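Local coordinates for paenibacillus xanthan lyase (Paenibacillus, PDB 6F2P), which cleaves the polysaccharide xanthan as a lyase (EC 4.2.2.12), probably by the beta-elimination usual for polysaccharide lyase family 8, at residues Y23-P28 and A32-I37; S235-L240 and N257-W262. All coordinates share one frame; numbering follows the deposited sequence. Where two conformers were deposited one is given.

Contact 1 of 2, residues Y23-P28 and A32-I37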
ATOM      1  N   TYR A  23     -32.269  -1.856 -36.222  1.00 23.43           N
ATOM      2  CA  TYR A  23     -31.992  -0.729 -35.341  1.00 18.99           C
ATOM      3  C   TYR A  23     -32.147   0.602 -36.077  1.00 21.29           C
ATOM      4  O   TYR A  23     -32.245   0.640 -37.299  1.00 26.76           O
ATOM      5  CB  TYR A  23     -30.599  -0.860 -34.717  1.00 20.39           C
ATOM      6  CG  TYR A  23     -29.536  -1.447 -35.630  1.00 22.28           C
ATOM      7  CD1 TYR A  23     -28.974  -0.691 -36.658  1.00 20.83           C
ATOM      8  CD2 TYR A  23     -29.076  -2.745 -35.445  1.00 20.60           C
ATOM      9  CE1 TYR A  23     -27.996  -1.214 -37.476  1.00 16.05           C
ATOM     10  CE2 TYR A  23     -28.098  -3.280 -36.260  1.00 19.86           C
ATOM     11  CZ  TYR A  23     -27.561  -2.511 -37.277  1.00 24.62           C
ATOM     12  OH  TYR A  23     -26.591  -3.051 -38.097  1.00 23.65           O
ATOM     13  N   ASN A  24     -32.168   1.694 -35.326  1.00 26.04           N
ATOM     14  CA  ASN A  24     -32.434   3.016 -35.891  1.00 25.35           C
ATOM     15  C   ASN A  24     -31.288   3.555 -36.765  1.00 26.02           C
ATOM     16  O   ASN A  24     -30.307   4.097 -36.260  1.00 28.21           O
ATOM     17  CB  ASN A  24     -32.767   3.987 -34.752  1.00 24.54           C
ATOM     18  CG  ASN A  24     -33.091   5.388 -35.241  1.00 32.60           C
ATOM     19  OD1 ASN A  24     -33.234   5.635 -36.442  1.00 32.24           O
ATOM     20  ND2 ASN A  24     -33.215   6.321 -34.299  1.00 30.24           N
ATOM     21  N   LEU A  25     -31.418   3.427 -38.080  1.00 24.11           N
ATOM     22  CA  LEU A  25     -30.367   3.919 -38.967  1.00 21.23           C
ATOM     23  C   LEU A  25     -30.326   5.444 -39.057  1.00 25.87           C
ATOM     24  O   LEU A  25     -29.416   6.001 -39.674  1.00 27.47           O
ATOM     25  CB  LEU A  25     -30.494   3.308 -40.362  1.00 19.36           C
ATOM     26  CG  LEU A  25     -30.502   1.778 -40.455  1.00 26.87           C
ATOM     27  CD1 LEU A  25     -30.948   1.339 -41.833  1.00 18.64           C
ATOM     28  CD2 LEU A  25     -29.135   1.186 -40.135  1.00 23.37           C
ATOM     29  N   SER A  26     -31.306   6.116 -38.456  1.00 25.69           N
ATOM     30  CA  SER A  26     -31.318   7.582 -38.427  1.00 30.56           C
ATOM     31  C   SER A  26     -30.451   8.123 -37.295  1.00 33.52           C
ATOM     32  O   SER A  26     -30.129   9.315 -37.249  1.00 29.76           O
ATOM     33  CB  SER A  26     -32.743   8.130 -38.334  1.00 29.80           C
ATOM     34  OG  SER A  26     -33.414   7.963 -39.569  1.00 46.57           O
ATOM     35  N   ASP A  27     -30.095   7.229 -36.377  1.00 37.11           N
ATOM     36  CA  ASP A  27     -29.080   7.490 -35.367  1.00 28.19           C
ATOM     37  C   ASP A  27     -27.748   7.632 -36.104  1.00 30.60           C
ATOM     38  O   ASP A  27     -27.206   6.651 -36.619  1.00 30.61           O
ATOM     39  CB  ASP A  27     -29.048   6.311 -34.390  1.00 26.72           C
ATOM     40  CG  ASP A  27     -28.049   6.492 -33.259  1.00 40.04           C
ATOM     41  OD1 ASP A  27     -26.940   7.031 -33.494  1.00 35.08           O
ATOM     42  OD2 ASP A  27     -28.382   6.067 -32.124  1.00 39.85           O
ATOM     43  N   PRO A  28     -27.212   8.861 -36.157  1.00 31.78           N
ATOM     44  CA  PRO A  28     -26.013   9.155 -36.959  1.00 27.05           C
ATOM     45  C   PRO A  28     -24.809   8.365 -36.474  1.00 28.99           C
ATOM     46  O   PRO A  28     -23.907   8.046 -37.255  1.00 28.77           O
ATOM     47  CB  PRO A  28     -25.782  10.649 -36.715  1.00 25.00           C
ATOM     48  CG  PRO A  28     -26.418  10.912 -35.364  1.00 31.95           C
ATOM     49  CD  PRO A  28     -27.603   9.981 -35.283  1.00 29.49           C
ATOM     50  N   ALA A  32     -22.754   6.062 -39.012  1.00 27.72           N
ATOM     51  CA  ALA A  32     -21.317   6.182 -39.190  1.00 21.10           C
ATOM     52  C   ALA A  32     -20.635   4.830 -39.050  1.00 25.29           C
ATOM     53  O   ALA A  32     -19.721   4.506 -39.810  1.00 24.40           O
ATOM     54  CB  ALA A  32     -20.759   7.149 -38.178  1.00 19.40           C
ATOM     55  N   ARG A  33     -21.086   4.037 -38.083  1.00 24.28           N
ATOM     56  CA  ARG A  33     -20.478   2.731 -37.846  1.00 21.58           C
ATOM     57  C   ARG A  33     -20.772   1.767 -39.000  1.00 22.44           C
ATOM     58  O   ARG A  33     -19.888   1.043 -39.462  1.00 21.53           O
ATOM     59  CB  ARG A  33     -20.945   2.165 -36.501  1.00 20.50           C
ATOM     60  CG  ARG A  33     -20.427   0.781 -36.168  1.00 23.10           C
ATOM     61  CD  ARG A  33     -18.929   0.644 -36.408  1.00 24.14           C
ATOM     62  NE  ARG A  33     -18.148   1.460 -35.493  1.00 34.71           N
ATOM     63  CZ  ARG A  33     -16.838   1.645 -35.601  1.00 35.12           C
ATOM     64  NH1 ARG A  33     -16.170   1.065 -36.589  1.00 33.87           N
ATOM     65  NH2 ARG A  33     -16.201   2.412 -34.724  1.00 33.01           N
ATOM     66  N   VAL A  34     -22.015   1.773 -39.467  1.00 23.65           N
ATOM     67  CA  VAL A  34     -22.420   0.926 -40.578  1.00 19.50           C
ATOM     68  C   VAL A  34     -21.578   1.213 -41.813  1.00 20.33           C
ATOM     69  O   VAL A  34     -21.046   0.298 -42.449  1.00 18.79           O
ATOM     70  CB  VAL A  34     -23.903   1.136 -40.914  1.00 25.35           C
ATOM     71  CG1 VAL A  34     -24.264   0.439 -42.221  1.00 20.14           C
ATOM     72  CG2 VAL A  34     -24.770   0.639 -39.775  1.00 21.53           C
ATOM     73  N   ASN A  35     -21.450   2.490 -42.143  1.00 21.63           N
ATOM     74  CA  ASN A  35     -20.573   2.889 -43.228  1.00 20.36           C
ATOM     75  C   ASN A  35     -19.136   2.402 -43.015  1.00 21.88           C
ATOM     76  O   ASN A  35     -18.552   1.770 -43.899  1.00 23.46           O
ATOM     77  CB  ASN A  35     -20.611   4.402 -43.430  1.00 22.60           C
ATOM     78  CG  ASN A  35     -19.492   4.894 -44.332  1.00 33.87           C
ATOM     79  OD1 ASN A  35     -19.488   4.635 -45.533  1.00 31.21           O
ATOM     80  ND2 ASN A  35     -18.529   5.600 -43.748  1.00 41.69           N
ATOM     81  N   ALA A  36     -18.579   2.675 -41.838  1.00 22.05           N
ATOM     82  CA  ALA A  36     -17.225   2.233 -41.511  1.00 17.04           C
ATOM     83  C   ALA A  36     -17.063   0.727 -41.706  1.00 19.56           C
ATOM     84  O   ALA A  36     -16.062   0.264 -42.270  1.00 21.44           O
ATOM     85  CB  ALA A  36     -16.876   2.622 -40.096  1.00 15.61           C
ATOM     86  N   ILE A  37     -18.056  -0.029 -41.252  1.00 15.83           N
ATOM     87  CA  ILE A  37     -18.067  -1.480 -41.429  1.00 15.90           C
ATOM     88  C   ILE A  37     -18.063  -1.865 -42.904  1.00 20.48           C
ATOM     89  O   ILE A  37     -17.301  -2.746 -43.331  1.00 19.42           O
ATOM     90  CB  ILE A  37     -19.286  -2.103 -40.731  1.00 15.21           C
ATOM     91  CG1 ILE A  37     -19.120  -2.001 -39.209  1.00 16.79           C
ATOM     92  CG2 ILE A  37     -19.478  -3.536 -41.164  1.00 14.59           C
ATOM     93  CD1 ILE A  37     -20.318  -2.488 -38.419  1.00 19.51           C
TER

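Contact 2 of 2, residues S235-L240 and N257-W262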
ATOM      1  N   SER A 235     -12.994  -7.036 -19.279  1.00 17.67           N
ATOM      2  CA  SER A 235     -13.759  -7.073 -20.519  1.00 17.44           C
ATOM      3  C   SER A 235     -14.281  -8.467 -20.833  1.00 18.89           C
ATOM      4  O   SER A 235     -15.489  -8.668 -20.967  1.00 20.97           O
ATOM      5  CB  SER A 235     -12.916  -6.577 -21.687  1.00 13.90           C
ATOM      6  OG  SER A 235     -13.750  -6.260 -22.783  1.00 14.76           O
ATOM      7  N   GLY A 236     -13.366  -9.426 -20.940  1.00 16.31           N
ATOM      8  CA  GLY A 236     -13.720 -10.802 -21.247  1.00 17.39           C
ATOM      9  C   GLY A 236     -14.668 -11.437 -20.245  1.00 19.71           C
ATOM     10  O   GLY A 236     -15.602 -12.149 -20.624  1.00 20.25           O
ATOM     11  N   ILE A 237     -14.429 -11.186 -18.962  1.00 18.14           N
ATOM     12  CA  ILE A 237     -15.298 -11.710 -17.912  1.00 16.48           C
ATOM     13  C   ILE A 237     -16.702 -11.088 -17.952  1.00 16.04           C
ATOM     14  O   ILE A 237     -17.708 -11.795 -17.858  1.00 14.96           O
ATOM     15  CB  ILE A 237     -14.654 -11.563 -16.520  1.00 12.23           C
ATOM     16  CG1 ILE A 237     -13.405 -12.446 -16.442  1.00  9.65           C
ATOM     17  CG2 ILE A 237     -15.647 -11.929 -15.430  1.00 10.16           C
ATOM     18  CD1 ILE A 237     -12.544 -12.194 -15.243  1.00 12.84           C
ATOM     19  N   ALA A 238     -16.774  -9.776 -18.126  1.00 11.00           N
ATOM     20  CA  ALA A 238     -18.071  -9.130 -18.238  1.00 10.50           C
ATOM     21  C   ALA A 238     -18.824  -9.655 -19.462  1.00 19.76           C
ATOM     22  O   ALA A 238     -20.048  -9.750 -19.447  1.00 23.20           O
ATOM     23  CB  ALA A 238     -17.917  -7.620 -18.303  1.00 11.44           C
ATOM     24  N   ASP A 239     -18.095 -10.006 -20.519  1.00 20.53           N
ATOM     25  CA  ASP A 239     -18.750 -10.507 -21.721  1.00 20.32           C
ATOM     26  C   ASP A 239     -19.228 -11.934 -21.521  1.00 18.66           C
ATOM     27  O   ASP A 239     -20.355 -12.262 -21.882  1.00 21.25           O
ATOM     28  CB  ASP A 239     -17.854 -10.389 -22.960  1.00 22.19           C
ATOM     29  CG  ASP A 239     -17.961  -9.027 -23.630  1.00 29.94           C
ATOM     30  OD1 ASP A 239     -18.761  -8.184 -23.164  1.00 27.46           O
ATOM     31  OD2 ASP A 239     -17.252  -8.800 -24.633  1.00 42.49           O
ATOM     32  N   LEU A 240     -18.384 -12.775 -20.935  1.00 14.97           N
ATOM     33  CA  LEU A 240     -18.779 -14.152 -20.662  1.00 17.21           C
ATOM     34  C   LEU A 240     -19.984 -14.229 -19.735  1.00 19.88           C
ATOM     35  O   LEU A 240     -20.899 -15.021 -19.962  1.00 24.90           O
ATOM     36  CB  LEU A 240     -17.629 -14.943 -20.063  1.00 17.14           C
ATOM     37  CG  LEU A 240     -16.947 -15.870 -21.060  1.00 21.17           C
ATOM     38  CD1 LEU A 240     -16.037 -16.821 -20.323  1.00 26.98           C
ATOM     39  CD2 LEU A 240     -17.982 -16.632 -21.870  1.00 17.90           C
ATOM     40  N   ASN A 257     -19.430 -11.885  -7.916  0.60 18.91           N
ATOM     41  CA  ASN A 257     -19.835 -10.605  -7.366  0.60 18.42           C
ATOM     42  C   ASN A 257     -18.627  -9.670  -7.147  0.60 19.72           C
ATOM     43  O   ASN A 257     -18.783  -8.450  -7.059  0.60 19.41           O
ATOM     44  CB  ASN A 257     -20.688 -10.814  -6.107  0.60 18.92           C
ATOM     45  CG  ASN A 257     -21.913 -11.713  -6.367  0.60 22.24           C
ATOM     46  OD1 ASN A 257     -22.733 -11.442  -7.255  0.60 15.90           O
ATOM     47  ND2 ASN A 257     -22.024 -12.796  -5.598  0.60 21.00           N
ATOM     48  N   ASN A 258     -17.426 -10.248  -7.107  1.00 18.35           N
ATOM     49  CA  ASN A 258     -16.185  -9.479  -7.057  1.00 17.34           C
ATOM     50  C   ASN A 258     -16.001  -8.629  -8.310  1.00 21.26           C
ATOM     51  O   ASN A 258     -15.446  -7.519  -8.255  1.00 21.28           O
ATOM     52  CB  ASN A 258     -14.976 -10.404  -6.892  1.00 18.34           C
ATOM     53  CG  ASN A 258     -15.033 -11.218  -5.614  1.00 19.45           C
ATOM     54  OD1 ASN A 258     -15.860 -10.958  -4.739  1.00 30.74           O
ATOM     55  ND2 ASN A 258     -14.141 -12.199  -5.492  1.00 17.85           N
ATOM     56  N   VAL A 259     -16.477  -9.152  -9.437  1.00 16.96           N
ATOM     57  CA  VAL A 259     -16.375  -8.446 -10.709  1.00 18.88           C
ATOM     58  C   VAL A 259     -17.169  -7.143 -10.656  1.00 16.19           C
ATOM     59  O   VAL A 259     -16.775  -6.147 -11.245  1.00 17.95           O
ATOM     60  CB  VAL A 259     -16.850  -9.322 -11.890  1.00 14.77           C
ATOM     61  CG1 VAL A 259     -16.762  -8.562 -13.204  1.00  9.99           C
ATOM     62  CG2 VAL A 259     -16.032 -10.599 -11.957  1.00 10.03           C
ATOM     63  N   TYR A 260     -18.285  -7.142  -9.937  1.00 16.33           N
ATOM     64  CA  TYR A 260     -19.057  -5.913  -9.790  1.00 15.86           C
ATOM     65  C   TYR A 260     -18.329  -4.943  -8.863  1.00 18.21           C
ATOM     66  O   TYR A 260     -18.279  -3.746  -9.130  1.00 17.02           O
ATOM     67  CB  TYR A 260     -20.484  -6.207  -9.324  1.00 13.68           C
ATOM     68  CG  TYR A 260     -21.203  -7.118 -10.288  1.00 20.72           C
ATOM     69  CD1 TYR A 260     -21.871  -6.605 -11.388  1.00 18.69           C
ATOM     70  CD2 TYR A 260     -21.170  -8.498 -10.126  1.00 23.40           C
ATOM     71  CE1 TYR A 260     -22.499  -7.440 -12.292  1.00 25.22           C
ATOM     72  CE2 TYR A 260     -21.795  -9.339 -11.025  1.00 19.33           C
ATOM     73  CZ  TYR A 260     -22.462  -8.805 -12.101  1.00 19.91           C
ATOM     74  OH  TYR A 260     -23.095  -9.635 -12.994  1.00 21.47           O
ATOM     75  N   ARG A 261     -17.736  -5.473  -7.798  1.00 15.94           N
ATOM     76  CA  ARG A 261     -16.961  -4.656  -6.883  1.00 18.95           C
ATOM     77  C   ARG A 261     -15.787  -3.985  -7.597  1.00 21.48           C
ATOM     78  O   ARG A 261     -15.455  -2.824  -7.287  1.00 15.95           O
ATOM     79  CB  ARG A 261     -16.447  -5.479  -5.692  1.00 19.84           C
ATOM     80  CG  ARG A 261     -17.518  -6.155  -4.831  1.00 24.12           C
ATOM     81  CD  ARG A 261     -18.762  -5.298  -4.631  1.00 22.91           C
ATOM     82  NE  ARG A 261     -18.490  -4.031  -3.951  1.00 28.23           N
ATOM     83  CZ  ARG A 261     -19.417  -3.115  -3.681  1.00 29.77           C
ATOM     84  NH1 ARG A 261     -20.683  -3.330  -4.024  1.00 26.46           N
ATOM     85  NH2 ARG A 261     -19.078  -1.984  -3.070  1.00 27.28           N
ATOM     86  N   TRP A 262     -15.168  -4.712  -8.537  1.00 17.13           N
ATOM     87  CA  TRP A 262     -14.001  -4.202  -9.276  1.00 18.57           C
ATOM     88  C   TRP A 262     -14.276  -2.829  -9.868  1.00 17.16           C
ATOM     89  O   TRP A 262     -13.407  -1.957  -9.862  1.00 19.04           O
ATOM     90  CB  TRP A 262     -13.573  -5.147 -10.402  1.00 15.34           C
ATOM     91  CG  TRP A 262     -13.016  -6.466  -9.934  1.00 21.97           C
ATOM     92  CD1 TRP A 262     -12.601  -6.784  -8.670  1.00 17.66           C
ATOM     93  CD2 TRP A 262     -12.825  -7.649 -10.730  1.00 16.91           C
ATOM     94  NE1 TRP A 262     -12.156  -8.087  -8.635  1.00 16.10           N
ATOM     95  CE2 TRP A 262     -12.286  -8.639  -9.883  1.00 16.18           C
ATOM     96  CE3 TRP A 262     -13.060  -7.966 -12.071  1.00 19.32           C
ATOM     97  CZ2 TRP A 262     -11.978  -9.924 -10.337  1.00 18.99           C
ATOM     98  CZ3 TRP A 262     -12.746  -9.242 -12.520  1.00 15.52           C
ATOM     99  CH2 TRP A 262     -12.214 -10.202 -11.657  1.00 17.14           C
TER

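Contact 1 of 2, residues Y23-P28 and A32-I37
The ring of Tyr23 and the CD2 methyl of Leu25 converge on one methyl of Val34. The ring atom Tyr23 CE1 lies 4.4 Å from Val34 CG2, approached obliquely, and Leu25 CD2 reaches the same methyl at a similar range, both loosely. Val34 points its CB at the loop; in Leu25, with CD1 anti to CA (chi2 167°), CD2 is the branch left to reach Val34. Ile340, on helix 340-351, touches both Tyr23 and Val34, and Tyr87 meets the Tyr23 ring edge-to-face.

The backbone supplies the one hydrogen bond across the contact. Ala32 N donates to Pro28 O over 2.9 Å with an N-H...O angle of 161°, the i to i+4 bond of the first turn of helix 28-46. Asp27 is the N-cap of that helix: its OD1 accepts from Ile30 N. The lead-in loop thus packs Tyr23 and Leu25 against the first turns of this helix, in the N-terminal alpha-helical domain of polysaccharide lyase family 8.

Inside the loop, a type I turn runs from Asn24 to Asp27, closed by Asp27 N to Asn24 O at 3.1 Å. Asn24 OD1 adds an Asx turn, accepting from Ser26 N at 2.8 Å, with the donor above the amide plane.

Contact 2 of 2, residues S235-L240 and N257-W262
Between 235-240 and 257-262, on helices 229-244 and 256-267, Ile237 makes every close approach, meeting Val259 with one branch and Trp262 with the other. Its CG2 comes within 3.7 Å of Val259 CG2, methyl against methyl, and the two side chains cross at a slant. With Ile237 CG1 beside the backbone N (chi1 -66°) and CD1 extended beyond it, the longer branch reaches the indole instead: Ile237 CD1 stands 4.0 Å from Trp262 CZ3 and 4.1 Å from Trp262 CH2, at the ring edge and near its plane. One face of that indole lies over its own helix, with Asn258 O 3.0 Å above the plane toward the rim; Phe211 stacks on the ring. An alanine in place of Ile237 would probably leave Val259 CG2 and the benzo edge of Trp262 without their apolar partner and open a gap between the helices.

Away from Ile237 the contact thins quickly. Ala238 CB stays 5.3 Å from Val259 CG1, but both Ala238 and Val259 touch Leu306 of helix 292-307, which bridges them. The exposed Asn257 and Arg261 lie on the solvent side and do not reach 235-240, and partly exposed Asp239 also stays clear of the interface. No hydrogen bond joins the two segments, and only 120 Å² is buried between them. This sparse, wholly apolar meeting joins consecutive helices of the N-terminal domain, which, as in other members of polysaccharide lyase family 8, is probably an incomplete (alpha/alpha) toroid.

In the fold
Contacts 1 and 2 follow one another along the chain, and all four segments fall in the range of the N-terminal alpha-helical domain of polysaccharide lyase family 8. Their centres are about 29 Å apart and their nearest atoms about 15 Å, so neither touches the other. They differ in depth: the centre of contact 1, at the surface, is about 46 Å from the centre of the chain, whereas that of contact 2 is about 24 Å from it and all its touching residues are buried. Both sit on the same side of that centre. None of the touching residues is a calcium ligand, and no substrate is bound here, so the geometry places neither contact relative to the catalytic site.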